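Local coordinates for putative transcription protein (PDB 4GCV), which probably binds DNA through an HxlR-type helix-turn-helix and is a putative oxidative-stress sensing transcriptional regulator, at the interface of chains A and B. Numbering follows the deposited sequence. Chains: chain A/B, Putative transcription protein.

The interface of chains A and B. Residues chain A 129, 133, 135, 139; chain B 115, 118.
Carboxylate oxygen OE2 of B:Glu115 is gripped from both chains: A:Arg133 NH2 reaches it at 2.6 Å across the interface, and the B:Ser118 hydroxyl OG donates to it at 2.6 Å from its own chain. The two donors divide the oxygen between them, the arginine using the syn side and the serine the anti side, an example of a second-shell hydroxyl that, together with the two-pronged arginine, probably restrains the rotation of a salt-bridging carboxylate. The other oxygen, OE1, takes a longer hydrogen bond from A:Arg133 NH1 at 3.3 Å; the guanidinium thus grips end-on with one nitrogen to each oxygen, the salt bridge being the NH2–OE2 pair. Both bonds are nearly straight and run in the guanidinium plane, yet the carboxylate is turned 26° from that plane, and both N-H groups therefore meet their oxygens on the syn side but tilted out of the carboxylate plane. The arginine chain bends at chi3 (-64°), while B:Glu115, CG anti to the backbone N (chi1 170°) and extended beyond it, carries its carboxylate from the end of strand 111-115 to the guanidinium edge, and the two side chains meet at about a right angle. Aliphatic groups of chain A flank the acid: A:Leu129 CD1 lies 3.9 Å from B:Glu115 CD, and A:Val135 CG1 approaches B:Glu115 OE1 at 3.5 Å. These methyls may partly shield the ionic pair from water. Repeated by the two-fold symmetry, this charged pairing ties the strand end of one subunit to the loop between strands 122-129 and 134-136 of the other, probably helping to hold together the two-chain assembly, which is likely the dimer expected of an HxlR-type regulator.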
# COMPACT_ATOMS: atom_id res chain seq x y z
N LEU A 129 10.58 -12.47 -11.71
CA LEU A 129 9.53 -13.05 -12.54
C LEU A 129 9.55 -14.58 -12.46
O LEU A 129 10.49 -15.19 -11.87
CB LEU A 129 9.65 -12.57 -14.00
CG LEU A 129 9.62 -11.05 -14.23
CD1 LEU A 129 9.87 -10.70 -15.69
CD2 LEU A 129 8.30 -10.34 -13.75
N ARG A 133 13.91 -14.09 -14.54
CA ARG A 133 14.33 -12.71 -14.76
C ARG A 133 13.86 -11.73 -13.66
O ARG A 133 12.88 -11.98 -12.96
CB ARG A 133 13.89 -12.23 -16.16
CG ARG A 133 14.44 -13.10 -17.33
CD ARG A 133 14.08 -12.55 -18.72
NE ARG A 133 12.64 -12.57 -18.90
CZ ARG A 133 11.85 -11.50 -18.96
NH1 ARG A 133 12.33 -10.28 -18.92
NH2 ARG A 133 10.55 -11.67 -19.09
N VAL A 135 13.07 -7.58 -13.35
CA VAL A 135 12.87 -6.39 -14.17
C VAL A 135 12.44 -5.24 -13.26
O VAL A 135 12.11 -5.49 -12.08
CB VAL A 135 11.79 -6.60 -15.23
CG1 VAL A 135 12.23 -7.65 -16.34
CG2 VAL A 135 10.45 -6.96 -14.56
N GLN A 139 8.20 -1.57 -15.00
CA GLN A 139 7.85 -2.31 -16.23
C GLN A 139 6.77 -3.40 -16.04
O GLN A 139 6.46 -4.19 -16.95
CB GLN A 139 9.12 -2.92 -16.84
CG GLN A 139 10.33 -1.95 -16.93
CD GLN A 139 11.53 -2.55 -17.66
OE1 GLN A 139 12.53 -1.86 -17.89
NE2 GLN A 139 11.43 -3.83 -18.03
N GLU B 115 4.71 -8.83 -15.99
CA GLU B 115 5.62 -8.00 -16.77
C GLU B 115 4.78 -7.50 -17.95
O GLU B 115 4.14 -8.29 -18.61
CB GLU B 115 6.84 -8.78 -17.29
CG GLU B 115 7.66 -7.97 -18.32
CD GLU B 115 8.85 -8.70 -18.87
OE1 GLU B 115 9.94 -8.07 -19.00
OE2 GLU B 115 8.73 -9.89 -19.21
N SER B 118 5.62 -9.36 -21.71
CA SER B 118 5.20 -10.74 -21.90
C SER B 118 3.99 -10.83 -21.03
O SER B 118 3.62 -9.84 -20.38
CB SER B 118 6.29 -11.64 -21.33
OG SER B 118 6.61 -11.18 -20.02